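Local atomic coordinates of alpha-L-rhamnosidase (Klebsiella oxytoca, PDB entry 4XHC), a protein that hydrolyses terminal alpha-L-rhamnose residues from rhamnosides as a family 78 glycoside hydrolase, binding rhamnose in its pocket. Residues 269-274 / 310-315; 64-67 / 73-76; 370-375 / 402-407; 491-496 / 502-507. One frame throughout, in Å; residues are numbered along the deposited sequence.

Contact 1: residues 269-274 / 310-315; sequences RCLYLF and DVLYNY
Leu271 and Leu312 mark the nearest approach of two helical segments that run close to antiparallel, at 150° between their directions, with axes 11.0 Å apart and the CA atoms of these two leucines separated by 7.4 Å. At such a spacing the backbones stay well apart and the join is made almost wholly by apolar side-chain atoms. It is a small interface built round one residue: Leu271 points at the facing helix and divides its two methyl groups between different neighbours. Leu271 CD2 lies 3.7 Å from Val311 CG1, the two side chains passing alongside one another, pointing opposite ways. The other branch, Leu271 CD1, sits 4.0 Å from Leu312 CD1 and also 4.0 Å from Tyr315 CB, where it meets the base of the tyrosine obliquely. With CG1 opposite the backbone N (chi1 177°), Val311 turns that methyl to Leu271. The three partners follow the helix spacing: Val311 and Tyr315 are one turn apart, and Leu312 comes in beside them. The phenol oxygen of Tyr315 is engaged outside the contact, hydrogen-bonded to Asp321. Leu271 continues the apolar packing onto Leu328 of helix 322-340, while Val311 also touches Arg251 of helix 247-259. The pair thus illustrates apolar packing between near-antiparallel helices, consistent with the (alpha/alpha)6 barrel of the six-hairpin glycosidase domain.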
loop_
_atom_site.group_PDB
_atom_site.type_symbol
_atom_site.label_atom_id
_atom_site.label_comp_id
_atom_site.label_asym_id
_atom_site.label_seq_id
_atom_site.Cartn_x
_atom_site.Cartn_y
_atom_site.Cartn_z
ATOM N N ARG A 269 -35.370 6.056 -1.881
ATOM C CA ARG A 269 -34.165 6.757 -1.427
ATOM C C ARG A 269 -33.422 7.377 -2.614
ATOM O O ARG A 269 -32.975 8.523 -2.560
ATOM C CB ARG A 269 -33.237 5.800 -0.663
ATOM C CG ARG A 269 -31.821 6.334 -0.437
ATOM C CD ARG A 269 -31.019 5.449 0.502
ATOM N NE ARG A 269 -29.577 5.626 0.331
ATOM C CZ ARG A 269 -28.844 6.592 0.892
ATOM N NH1 ARG A 269 -29.387 7.520 1.679
ATOM N NH2 ARG A 269 -27.539 6.632 0.659
ATOM N N CYS A 270 -33.318 6.613 -3.693
ATOM C CA CYS A 270 -32.545 7.037 -4.843
ATOM C C CYS A 270 -33.283 8.110 -5.638
ATOM O O CYS A 270 -32.651 9.014 -6.178
ATOM C CB CYS A 270 -32.119 5.822 -5.683
ATOM S SG CYS A 270 -30.885 4.780 -4.805
ATOM N N LEU A 271 -34.613 8.054 -5.654
ATOM C CA LEU A 271 -35.415 9.151 -6.216
ATOM C C LEU A 271 -35.206 10.467 -5.465
ATOM O O LEU A 271 -35.047 11.514 -6.087
ATOM C CB LEU A 271 -36.907 8.810 -6.228
ATOM C CG LEU A 271 -37.418 7.998 -7.420
ATOM C CD1 LEU A 271 -38.797 7.423 -7.122
ATOM C CD2 LEU A 271 -37.443 8.833 -8.694
ATOM N N TYR A 272 -35.211 10.414 -4.137
ATOM C CA TYR A 272 -35.051 11.625 -3.326
ATOM C C TYR A 272 -33.637 12.189 -3.399
ATOM O O TYR A 272 -33.437 13.386 -3.205
ATOM C CB TYR A 272 -35.450 11.381 -1.861
ATOM C CG TYR A 272 -36.933 11.561 -1.595
ATOM C CD1 TYR A 272 -37.475 12.825 -1.342
ATOM C CD2 TYR A 272 -37.800 10.473 -1.605
ATOM C CE1 TYR A 272 -38.835 12.995 -1.103
ATOM C CE2 TYR A 272 -39.159 10.634 -1.368
ATOM C CZ TYR A 272 -39.673 11.893 -1.120
ATOM O OH TYR A 272 -41.022 12.021 -0.889
ATOM N N LEU A 273 -32.658 11.331 -3.663
ATOM C CA LEU A 273 -31.287 11.786 -3.807
ATOM C C LEU A 273 -31.140 12.667 -5.050
ATOM O O LEU A 273 -30.646 13.787 -4.961
ATOM C CB LEU A 273 -30.314 10.602 -3.878
ATOM C CG LEU A 273 -29.990 9.901 -2.554
ATOM C CD1 LEU A 273 -29.223 8.615 -2.809
ATOM C CD2 LEU A 273 -29.199 10.811 -1.630
ATOM N N PHE A 274 -31.579 12.169 -6.200
ATOM C CA PHE A 274 -31.532 12.955 -7.434
ATOM C C PHE A 274 -32.342 14.247 -7.322
ATOM O O PHE A 274 -31.927 15.272 -7.843
ATOM C CB PHE A 274 -32.047 12.150 -8.622
ATOM C CG PHE A 274 -31.055 11.169 -9.161
ATOM C CD1 PHE A 274 -30.007 11.600 -9.955
ATOM C CD2 PHE A 274 -31.168 9.818 -8.880
ATOM C CE1 PHE A 274 -29.087 10.700 -10.463
ATOM C CE2 PHE A 274 -30.251 8.914 -9.375
ATOM C CZ PHE A 274 -29.208 9.353 -10.170
ATOM N N ASP A 310 -39.796 8.571 -15.764
ATOM C CA ASP A 310 -40.203 7.175 -15.929
ATOM C C ASP A 310 -39.942 6.369 -14.649
ATOM O O ASP A 310 -40.740 5.496 -14.297
ATOM C CB ASP A 310 -39.546 6.522 -17.154
ATOM C CG ASP A 310 -40.204 5.176 -17.544
ATOM O OD1 ASP A 310 -41.455 5.059 -17.587
ATOM O OD2 ASP A 310 -39.453 4.221 -17.808
ATOM N N VAL A 311 -38.860 6.679 -13.938
ATOM C CA VAL A 311 -38.596 6.012 -12.661
ATOM C C VAL A 311 -39.699 6.324 -11.649
ATOM O O VAL A 311 -40.151 5.429 -10.937
ATOM C CB VAL A 311 -37.224 6.390 -12.059
ATOM C CG1 VAL A 311 -37.041 5.720 -10.703
ATOM C CG2 VAL A 311 -36.099 5.980 -13.000
ATOM N N LEU A 312 -40.114 7.588 -11.580
ATOM C CA LEU A 312 -41.182 7.990 -10.664
ATOM C C LEU A 312 -42.495 7.307 -11.025
ATOM O O LEU A 312 -43.212 6.831 -10.145
ATOM C CB LEU A 312 -41.366 9.507 -10.666
ATOM C CG LEU A 312 -42.315 10.099 -9.614
ATOM C CD1 LEU A 312 -41.897 9.734 -8.202
ATOM C CD2 LEU A 312 -42.387 11.612 -9.748
ATOM N N TYR A 313 -42.800 7.244 -12.317
ATOM C CA TYR A 313 -44.008 6.567 -12.782
ATOM C C TYR A 313 -43.994 5.064 -12.430
ATOM O O TYR A 313 -44.973 4.557 -11.867
ATOM C CB TYR A 313 -44.224 6.793 -14.291
ATOM C CG TYR A 313 -45.327 5.934 -14.866
ATOM C CD1 TYR A 313 -46.663 6.220 -14.607
ATOM C CD2 TYR A 313 -45.031 4.811 -15.645
ATOM C CE1 TYR A 313 -47.676 5.420 -15.113
ATOM C CE2 TYR A 313 -46.035 4.007 -16.161
ATOM C CZ TYR A 313 -47.352 4.316 -15.891
ATOM O OH TYR A 313 -48.343 3.514 -16.386
ATOM N N ASN A 314 -42.887 4.368 -12.722
ATOM C CA ASN A 314 -42.764 2.920 -12.407
ATOM C C ASN A 314 -42.811 2.628 -10.898
ATOM O O ASN A 314 -43.323 1.581 -10.478
ATOM C CB ASN A 314 -41.473 2.310 -12.985
ATOM C CG ASN A 314 -41.415 2.338 -14.513
ATOM O OD1 ASN A 314 -42.423 2.208 -15.200
ATOM N ND2 ASN A 314 -40.213 2.501 -15.045
ATOM N N TYR A 315 -42.272 3.562 -10.104
ATOM C CA TYR A 315 -42.265 3.462 -8.637
ATOM C C TYR A 315 -43.671 3.591 -8.061
ATOM O O TYR A 315 -44.029 2.874 -7.118
ATOM C CB TYR A 315 -41.348 4.522 -7.997
ATOM C CG TYR A 315 -41.476 4.575 -6.486
ATOM C CD1 TYR A 315 -40.879 3.603 -5.679
ATOM C CD2 TYR A 315 -42.222 5.576 -5.863
ATOM C CE1 TYR A 315 -41.013 3.631 -4.293
ATOM C CE2 TYR A 315 -42.358 5.611 -4.477
ATOM C CZ TYR A 315 -41.754 4.637 -3.694
ATOM O OH TYR A 315 -41.890 4.670 -2.323
#

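Contact 2: residues 64-67 / 73-76; sequences HADA and WRAE
Arg74 NH1 reaches across the hairpin to Asp66 OD2 at 2.9 Å, the shortest polar bond between the two segments and one arm of a salt-bridge network. The second acid is Glu76, on the same strand as the arginine: Arg74 NE meets Glu76 OE2 at 2.8 Å, so that one cation serves two carboxylates. The two are used differently. Asp66 OD2 is approached from above its carboxylate plane, although it lies almost exactly in the plane of the guanidinium, whereas Glu76 OE2 receives NE through its anti lone pair. Gripped at two edges, the guanidinium has little freedom to rotate. A bend at chi3 (71°) in the otherwise extended Arg74 chain turns the group back over the neighbouring strand. There His64 CB lies over one face, 3.8 Å from Arg74 NH2, and the imidazole runs nearly parallel to the guanidinium, their planes 8° apart. Glu76 runs roughly perpendicular to His64, its CG nearest His64 CD2.

The side chains rest on a regular pairing. His64 and Arg74 form an antiparallel hydrogen-bonded pair: His64 N binds Arg74 O at 3.0 Å, and Arg74 N binds His64 O at the same length. Ala65 and Trp73 make the next, non-hydrogen-bonded pair, on the other face of the sheet from the charged group. Ala65 CB lies above the indole in a CH-pi contact, 4.2 Å from the centroid of the Trp73 six-membered ring. The indole also packs on Leu132 and Cys136. This is the turn end of the beta hairpin 59-65/73-79, which forms one margin of the six-stranded antiparallel sheet in the N-terminal region.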
loop_
_atom_site.group_PDB
_atom_site.type_symbol
_atom_site.label_atom_id
_atom_site.label_comp_id
_atom_site.label_asym_id
_atom_site.label_seq_id
_atom_site.Cartn_x
_atom_site.Cartn_y
_atom_site.Cartn_z
ATOM N N HIS A 64 -2.944 -19.970 -18.082
ATOM C CA HIS A 64 -2.250 -20.339 -19.318
ATOM C C HIS A 64 -2.796 -19.474 -20.445
ATOM O O HIS A 64 -4.011 -19.375 -20.613
ATOM C CB HIS A 64 -2.436 -21.829 -19.627
ATOM C CG HIS A 64 -1.736 -22.738 -18.660
ATOM N ND1 HIS A 64 -0.398 -23.062 -18.775
ATOM C CD2 HIS A 64 -2.185 -23.390 -17.562
ATOM C CE1 HIS A 64 -0.053 -23.869 -17.787
ATOM N NE2 HIS A 64 -1.120 -24.084 -17.037
ATOM N N ALA A 65 -1.905 -18.817 -21.184
ATOM C CA ALA A 65 -2.308 -17.997 -22.327
ATOM C C ALA A 65 -2.950 -18.901 -23.378
ATOM O O ALA A 65 -2.344 -19.876 -23.815
ATOM C CB ALA A 65 -1.111 -17.252 -22.908
ATOM N N ASP A 66 -4.182 -18.579 -23.759
ATOM C CA ASP A 66 -4.982 -19.421 -24.649
ATOM C C ASP A 66 -5.820 -18.529 -25.563
ATOM O O ASP A 66 -6.756 -17.874 -25.100
ATOM C CB ASP A 66 -5.892 -20.346 -23.817
ATOM C CG ASP A 66 -6.630 -21.390 -24.662
ATOM O OD1 ASP A 66 -6.663 -21.261 -25.899
ATOM O OD2 ASP A 66 -7.189 -22.346 -24.077
ATOM N N ALA A 67 -5.489 -18.521 -26.855
ATOM C CA ALA A 67 -6.201 -17.694 -27.841
ATOM C C ALA A 67 -7.738 -17.885 -27.815
ATOM O O ALA A 67 -8.485 -16.920 -27.947
ATOM C CB ALA A 67 -5.651 -17.945 -29.244
ATOM N N TRP A 73 -7.155 -16.133 -21.626
ATOM C CA TRP A 73 -6.570 -16.800 -20.460
ATOM C C TRP A 73 -7.457 -17.914 -19.908
ATOM O O TRP A 73 -8.654 -17.723 -19.731
ATOM C CB TRP A 73 -6.264 -15.767 -19.369
ATOM C CG TRP A 73 -5.200 -14.783 -19.771
ATOM C CD1 TRP A 73 -5.396 -13.561 -20.332
ATOM C CD2 TRP A 73 -3.775 -14.950 -19.662
ATOM N NE1 TRP A 73 -4.190 -12.951 -20.580
ATOM C CE2 TRP A 73 -3.179 -13.785 -20.184
ATOM C CE3 TRP A 73 -2.945 -15.973 -19.178
ATOM C CZ2 TRP A 73 -1.785 -13.606 -20.229
ATOM C CZ3 TRP A 73 -1.552 -15.795 -19.226
ATOM C CH2 TRP A 73 -0.991 -14.618 -19.744
ATOM N N ARG A 74 -6.848 -19.066 -19.627
ATOM C CA ARG A 74 -7.546 -20.248 -19.114
ATOM C C ARG A 74 -6.999 -20.655 -17.747
ATOM O O ARG A 74 -5.789 -20.658 -17.537
ATOM C CB ARG A 74 -7.371 -21.419 -20.090
ATOM C CG ARG A 74 -8.238 -22.644 -19.800
ATOM C CD ARG A 74 -7.888 -23.828 -20.702
ATOM N NE ARG A 74 -6.584 -24.410 -20.346
ATOM C CZ ARG A 74 -5.466 -24.357 -21.080
ATOM N NH1 ARG A 74 -5.437 -23.754 -22.264
ATOM N NH2 ARG A 74 -4.358 -24.927 -20.620
ATOM N N ALA A 75 -7.899 -21.019 -16.834
ATOM C CA ALA A 75 -7.527 -21.498 -15.501
ATOM C C ALA A 75 -7.426 -23.028 -15.468
ATOM O O ALA A 75 -8.241 -23.721 -16.081
ATOM C CB ALA A 75 -8.540 -21.025 -14.469
ATOM N N GLU A 76 -6.411 -23.544 -14.764
ATOM C CA GLU A 76 -6.266 -24.985 -14.491
ATOM C C GLU A 76 -6.099 -25.156 -12.988
ATOM O O GLU A 76 -5.201 -24.545 -12.415
ATOM C CB GLU A 76 -5.039 -25.575 -15.199
ATOM C CG GLU A 76 -5.109 -25.614 -16.728
ATOM C CD GLU A 76 -6.125 -26.615 -17.280
ATOM O OE1 GLU A 76 -6.317 -27.687 -16.666
ATOM O OE2 GLU A 76 -6.727 -26.331 -18.343
#

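Contact 3: residues 370-375 / 402-407; sequences AAQGVL and QQLKSA
One hydrogen bond joins the two segments, from the Gln372 side chain to the backbone at Leu404. Gln372 NE2 donates to Leu404 O over 3.3 Å, with an N-H...acceptor angle of 139°, so the bond is long and bent. The carbonyl oxygen lies close to the plane of the amide, but the donor comes at it steeply from the side, well tilted from the carbonyl plane. Gln372 reaches the other helix by holding CG opposite its backbone N (chi1 -177°) and then bending at chi2. Its amide has further duties: OE1 accepts from Val349 N, and NE2 also donates to Gly347 O. The buried amide therefore ties the loop near Val349 to both helices.

Helices 368-389 and 391-412 follow one another almost without a break, forming a helical hairpin of the kind from which the (alpha/alpha)6 barrel of this enzyme class is assembled.

Apolar packing supplies the second kind of contact. Leu375, one turn after Gln372, points toward the opposite helix and presents CD2 to Leu404 CD1 at 3.8 Å. The two leucines cross at about a right angle, and Leu404 CD1 is equally near Leu375 CG, touching the fork as well as one of its methyls. Leu404 also reaches along the partner helix to Ile376 and Leu379, while Leu375 also touches Leu306 of helix 302-319 and Cys343.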
loop_
_atom_site.group_PDB
_atom_site.type_symbol
_atom_site.label_atom_id
_atom_site.label_comp_id
_atom_site.label_asym_id
_atom_site.label_seq_id
_atom_site.Cartn_x
_atom_site.Cartn_y
_atom_site.Cartn_z
ATOM N N ALA A 370 -32.827 9.141 -31.622
ATOM C CA ALA A 370 -33.016 8.419 -30.368
ATOM C C ALA A 370 -33.468 9.360 -29.264
ATOM O O ALA A 370 -34.355 9.022 -28.500
ATOM C CB ALA A 370 -31.736 7.702 -29.962
ATOM N N ALA A 371 -32.857 10.541 -29.188
ATOM C CA ALA A 371 -33.255 11.558 -28.217
ATOM C C ALA A 371 -34.705 12.026 -28.424
ATOM O O ALA A 371 -35.440 12.224 -27.462
ATOM C CB ALA A 371 -32.311 12.745 -28.288
ATOM N N GLN A 372 -35.114 12.194 -29.674
ATOM C CA GLN A 372 -36.496 12.530 -29.981
ATOM C C GLN A 372 -37.429 11.466 -29.403
ATOM O O GLN A 372 -38.472 11.789 -28.826
ATOM C CB GLN A 372 -36.688 12.641 -31.496
ATOM C CG GLN A 372 -38.087 13.064 -31.947
ATOM C CD GLN A 372 -38.343 14.558 -31.865
ATOM O OE1 GLN A 372 -37.436 15.349 -31.633
ATOM N NE2 GLN A 372 -39.582 14.953 -32.114
ATOM N N GLY A 373 -37.059 10.200 -29.570
ATOM C CA GLY A 373 -37.846 9.090 -29.057
ATOM C C GLY A 373 -37.891 9.060 -27.540
ATOM O O GLY A 373 -38.916 8.742 -26.945
ATOM N N VAL A 374 -36.784 9.390 -26.896
ATOM C CA VAL A 374 -36.763 9.387 -25.441
ATOM C C VAL A 374 -37.680 10.485 -24.907
ATOM O O VAL A 374 -38.394 10.285 -23.929
ATOM C CB VAL A 374 -35.329 9.524 -24.895
ATOM C CG1 VAL A 374 -35.336 9.797 -23.395
ATOM C CG2 VAL A 374 -34.535 8.256 -25.192
ATOM N N LEU A 375 -37.672 11.633 -25.563
ATOM C CA LEU A 375 -38.527 12.738 -25.168
ATOM C C LEU A 375 -39.998 12.346 -25.248
ATOM O O LEU A 375 -40.763 12.580 -24.314
ATOM C CB LEU A 375 -38.255 13.956 -26.061
ATOM C CG LEU A 375 -39.121 15.188 -25.804
ATOM C CD1 LEU A 375 -39.016 15.616 -24.349
ATOM C CD2 LEU A 375 -38.706 16.311 -26.735
ATOM N N GLN A 402 -48.475 15.077 -29.627
ATOM C CA GLN A 402 -48.881 14.934 -31.012
ATOM C C GLN A 402 -47.940 15.672 -31.966
ATOM O O GLN A 402 -47.591 15.142 -33.021
ATOM C CB GLN A 402 -50.327 15.426 -31.216
ATOM C CG GLN A 402 -51.021 14.792 -32.413
ATOM C CD GLN A 402 -50.611 13.331 -32.608
ATOM O OE1 GLN A 402 -49.773 13.012 -33.470
ATOM N NE2 GLN A 402 -51.154 12.443 -31.779
ATOM N N GLN A 403 -47.556 16.899 -31.605
ATOM C CA GLN A 403 -46.621 17.685 -32.418
ATOM C C GLN A 403 -45.317 16.948 -32.595
ATOM O O GLN A 403 -44.824 16.835 -33.712
ATOM C CB GLN A 403 -46.388 19.060 -31.800
ATOM C CG GLN A 403 -47.590 19.973 -31.974
ATOM C CD GLN A 403 -47.479 21.230 -31.146
ATOM O OE1 GLN A 403 -46.369 21.713 -30.889
ATOM N NE2 GLN A 403 -48.622 21.771 -30.725
ATOM N N LEU A 404 -44.783 16.412 -31.499
ATOM C CA LEU A 404 -43.488 15.727 -31.524
ATOM C C LEU A 404 -43.527 14.452 -32.366
ATOM O O LEU A 404 -42.614 14.203 -33.152
ATOM C CB LEU A 404 -43.019 15.389 -30.106
ATOM C CG LEU A 404 -42.764 16.546 -29.141
ATOM C CD1 LEU A 404 -42.305 16.012 -27.792
ATOM C CD2 LEU A 404 -41.738 17.520 -29.699
ATOM N N LYS A 405 -44.567 13.643 -32.196
ATOM C CA LYS A 405 -44.731 12.457 -33.029
ATOM C C LYS A 405 -44.834 12.808 -34.519
ATOM O O LYS A 405 -44.180 12.172 -35.344
ATOM C CB LYS A 405 -45.961 11.661 -32.619
ATOM C CG LYS A 405 -45.832 10.994 -31.273
ATOM C CD LYS A 405 -46.921 9.964 -31.065
ATOM C CE LYS A 405 -46.806 9.378 -29.675
ATOM N NZ LYS A 405 -47.703 8.219 -29.466
ATOM N N SER A 406 -45.660 13.801 -34.862
ATOM C CA SER A 406 -45.770 14.260 -36.254
ATOM C C SER A 406 -44.441 14.763 -36.806
ATOM O O SER A 406 -44.059 14.423 -37.928
ATOM C CB SER A 406 -46.803 15.372 -36.394
ATOM O OG SER A 406 -48.089 14.851 -36.163
ATOM N N ALA A 407 -43.748 15.575 -36.023
ATOM C CA ALA A 407 -42.471 16.114 -36.440
ATOM C C ALA A 407 -41.449 14.989 -36.666
ATOM O O ALA A 407 -40.626 15.065 -37.583
ATOM C CB ALA A 407 -41.966 17.105 -35.412
#

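Contact 4: residues 491-496 / 502-507; sequences AYWGAM and DTFWEI. With RAM (alpha-L-rhamnopyranose), chain C.
The Phe504 ring receives the edge of Trp493 on one face: Trp493 CD1 sits 3.5 Å above the phenyl plane, over its centre, with the two planes at 78°. This is a T-shaped (edge-to-face) pair whose ring centroids, that of Phe504 and that of the five-membered ring of Trp493, lie 4.7 Å apart. The indole carries Tyr492 CD2 on one of its own faces, and its NE1 is tied to Ser531 O. Met496 touches both Phe504 and Trp505. Its CE meets the Phe504 ring at CD1, 3.6 Å away and at a slant. Its CG lies over a face of Trp505 in a CH-pi contact, 4.0 Å from the centroid of the six-membered ring. Between these ends Met496 SD stands 4.2 Å from the centroid of the Trp505 five-membered ring, an oblique Met-aromatic contact. A bend at chi3 (-75°) carries the methyl off toward Phe504 while CG and SD stay with Trp505. The Met496 side chain thus lies between two consecutive aromatic residues of the loop.

The next residue of that loop, Glu506, turns away from the helix into the sugar pocket. Its OE2 accepts a hydrogen bond from rhamnose O2 at 2.6 Å, and Arg241 and Tyr518 bind the same carboxylate. Packing the residues before Glu506 against helix 482-498, the aromatic cluster probably helps place this part of the rhamnose-binding pocket of the GH78 enzyme.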
loop_
_atom_site.group_PDB
_atom_site.type_symbol
_atom_site.label_atom_id
_atom_site.label_comp_id
_atom_site.label_asym_id
_atom_site.label_seq_id
_atom_site.Cartn_x
_atom_site.Cartn_y
_atom_site.Cartn_z
ATOM N N ALA A 491 -29.801 -15.692 -27.320
ATOM C CA ALA A 491 -28.643 -15.526 -28.200
ATOM C C ALA A 491 -27.606 -14.584 -27.593
ATOM O O ALA A 491 -26.411 -14.868 -27.629
ATOM C CB ALA A 491 -29.084 -15.005 -29.555
ATOM N N TYR A 492 -28.069 -13.472 -27.030
ATOM C CA TYR A 492 -27.180 -12.441 -26.497
ATOM C C TYR A 492 -26.703 -12.745 -25.066
ATOM O O TYR A 492 -25.524 -12.993 -24.853
ATOM C CB TYR A 492 -27.878 -11.086 -26.568
ATOM C CG TYR A 492 -27.032 -9.896 -26.180
ATOM C CD1 TYR A 492 -26.010 -9.448 -26.994
ATOM C CD2 TYR A 492 -27.293 -9.192 -25.007
ATOM C CE1 TYR A 492 -25.251 -8.347 -26.641
ATOM C CE2 TYR A 492 -26.540 -8.088 -24.647
ATOM C CZ TYR A 492 -25.519 -7.671 -25.464
ATOM O OH TYR A 492 -24.795 -6.563 -25.086
ATOM N N TRP A 493 -27.610 -12.737 -24.092
ATOM C CA TRP A 493 -27.232 -13.023 -22.701
ATOM C C TRP A 493 -26.770 -14.471 -22.499
ATOM O O TRP A 493 -25.903 -14.730 -21.671
ATOM C CB TRP A 493 -28.377 -12.714 -21.748
ATOM C CG TRP A 493 -28.572 -11.247 -21.460
ATOM C CD1 TRP A 493 -28.023 -10.544 -20.442
ATOM C CD2 TRP A 493 -29.399 -10.331 -22.177
ATOM N NE1 TRP A 493 -28.437 -9.243 -20.483
ATOM C CE2 TRP A 493 -29.294 -9.087 -21.534
ATOM C CE3 TRP A 493 -30.229 -10.443 -23.300
ATOM C CZ2 TRP A 493 -29.980 -7.960 -21.972
ATOM C CZ3 TRP A 493 -30.906 -9.319 -23.744
ATOM C CH2 TRP A 493 -30.772 -8.092 -23.083
ATOM N N GLY A 494 -27.333 -15.408 -23.256
ATOM C CA GLY A 494 -26.855 -16.795 -23.229
ATOM C C GLY A 494 -25.406 -16.955 -23.668
ATOM O O GLY A 494 -24.701 -17.863 -23.213
ATOM N N ALA A 495 -24.963 -16.069 -24.561
ATOM C CA ALA A 495 -23.564 -16.042 -25.005
ATOM C C ALA A 495 -22.625 -15.692 -23.857
ATOM O O ALA A 495 -21.577 -16.317 -23.708
ATOM C CB ALA A 495 -23.379 -15.064 -26.151
ATOM N N MET A 496 -23.005 -14.704 -23.049
ATOM C CA MET A 496 -22.225 -14.334 -21.870
ATOM C C MET A 496 -22.190 -15.476 -20.868
ATOM O O MET A 496 -21.140 -15.771 -20.295
ATOM C CB MET A 496 -22.774 -13.058 -21.221
ATOM C CG MET A 496 -22.357 -11.786 -21.951
ATOM S SD MET A 496 -22.860 -10.257 -21.132
ATOM C CE MET A 496 -24.599 -10.228 -21.524
ATOM N N ASP A 502 -20.217 -15.041 -14.348
ATOM C CA ASP A 502 -20.952 -15.181 -13.088
ATOM C C ASP A 502 -21.988 -14.067 -12.942
ATOM O O ASP A 502 -23.023 -14.248 -12.282
ATOM C CB ASP A 502 -19.998 -15.112 -11.901
ATOM C CG ASP A 502 -18.996 -16.244 -11.885
ATOM O OD1 ASP A 502 -19.421 -17.412 -11.732
ATOM O OD2 ASP A 502 -17.779 -15.956 -11.996
ATOM N N THR A 503 -21.670 -12.918 -13.543
ATOM C CA THR A 503 -22.519 -11.733 -13.548
ATOM C C THR A 503 -22.479 -11.102 -14.934
ATOM O O THR A 503 -21.504 -11.274 -15.658
ATOM C CB THR A 503 -22.028 -10.702 -12.526
ATOM O OG1 THR A 503 -20.650 -10.426 -12.751
ATOM C CG2 THR A 503 -22.189 -11.237 -11.129
ATOM N N PHE A 504 -23.527 -10.372 -15.307
ATOM C CA PHE A 504 -23.576 -9.780 -16.642
ATOM C C PHE A 504 -22.750 -8.492 -16.757
ATOM O O PHE A 504 -22.594 -7.734 -15.794
ATOM C CB PHE A 504 -25.020 -9.578 -17.115
ATOM C CG PHE A 504 -25.721 -10.863 -17.439
ATOM C CD1 PHE A 504 -25.132 -11.794 -18.281
ATOM C CD2 PHE A 504 -26.951 -11.160 -16.888
ATOM C CE1 PHE A 504 -25.759 -12.992 -18.572
ATOM C CE2 PHE A 504 -27.584 -12.356 -17.175
ATOM C CZ PHE A 504 -26.985 -13.274 -18.018
ATOM N N TRP A 505 -22.247 -8.253 -17.967
ATOM C CA TRP A 505 -21.201 -7.265 -18.198
ATOM C C TRP A 505 -21.757 -5.895 -18.558
ATOM O O TRP A 505 -22.830 -5.789 -19.141
ATOM C CB TRP A 505 -20.269 -7.742 -19.319
ATOM C CG TRP A 505 -19.713 -9.137 -19.124
ATOM C CD1 TRP A 505 -19.624 -9.836 -17.955
ATOM C CD2 TRP A 505 -19.157 -9.981 -20.136
ATOM N NE1 TRP A 505 -19.054 -11.066 -18.182
ATOM C CE2 TRP A 505 -18.762 -11.180 -19.513
ATOM C CE3 TRP A 505 -18.963 -9.840 -21.511
ATOM C CZ2 TRP A 505 -18.185 -12.233 -20.219
ATOM C CZ3 TRP A 505 -18.390 -10.884 -22.211
ATOM C CH2 TRP A 505 -18.008 -12.066 -21.566
ATOM N N GLU A 506 -21.002 -4.854 -18.224
ATOM C CA GLU A 506 -21.322 -3.495 -18.643
ATOM C C GLU A 506 -21.345 -3.355 -20.183
ATOM O O GLU A 506 -22.282 -2.780 -20.749
ATOM C CB GLU A 506 -20.294 -2.538 -18.064
ATOM C CG GLU A 506 -20.516 -1.068 -18.398
ATOM C CD GLU A 506 -19.320 -0.202 -18.054
ATOM O OE1 GLU A 506 -18.214 -0.776 -17.920
ATOM O OE2 GLU A 506 -19.467 1.036 -17.891
ATOM N N ILE A 507 -20.312 -3.884 -20.834
ATOM C CA ILE A 507 -20.117 -3.758 -22.277
ATOM C C ILE A 507 -20.154 -5.135 -22.941
ATOM O O ILE A 507 -19.508 -6.058 -22.460
ATOM C CB ILE A 507 -18.717 -3.149 -22.574
ATOM C CG1 ILE A 507 -18.501 -1.830 -21.814
ATOM C CG2 ILE A 507 -18.497 -2.968 -24.067
ATOM C CD1 ILE A 507 -19.513 -0.747 -22.112
HETATM C C1 RAM C . -20.653 4.982 -17.648
HETATM C C2 RAM C . -21.257 3.749 -17.006
HETATM C C3 RAM C . -22.644 4.049 -16.470
HETATM C C4 RAM C . -23.396 4.903 -17.477
HETATM C C5 RAM C . -22.731 6.267 -17.551
HETATM C C6 RAM C . -22.833 6.907 -18.913
HETATM O O1 RAM C . -19.330 5.049 -17.283
HETATM O O2 RAM C . -21.360 2.773 -18.030
HETATM O O3 RAM C . -23.366 2.840 -16.227
HETATM O O4 RAM C . -24.743 5.071 -17.075
HETATM O O5 RAM C . -21.330 6.158 -17.219
#

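Overall arrangement
Along the chain the contacts come in the order 2, 1, 3, 4. Contact 2 belongs to the beta-sheet N-terminal region, and the other three to the helical six-hairpin glycosidase domain. Helix 302-319, which carries residues 310-315 and packs against residues 371-375, bridges contacts 1 and 3, whose centres are about 23 Å apart. Contact 4 lies closest to the centre of the chain and contributes Glu506 to the rhamnose pocket; its centre is about 27 Å from that of contact 1 and 31 Å from that of contact 3. Contact 2 has its centre about 20 Å from that of contact 4 but 44 and 49 Å from those of contacts 1 and 3, placing the sheet hairpin nearest the pocket contact.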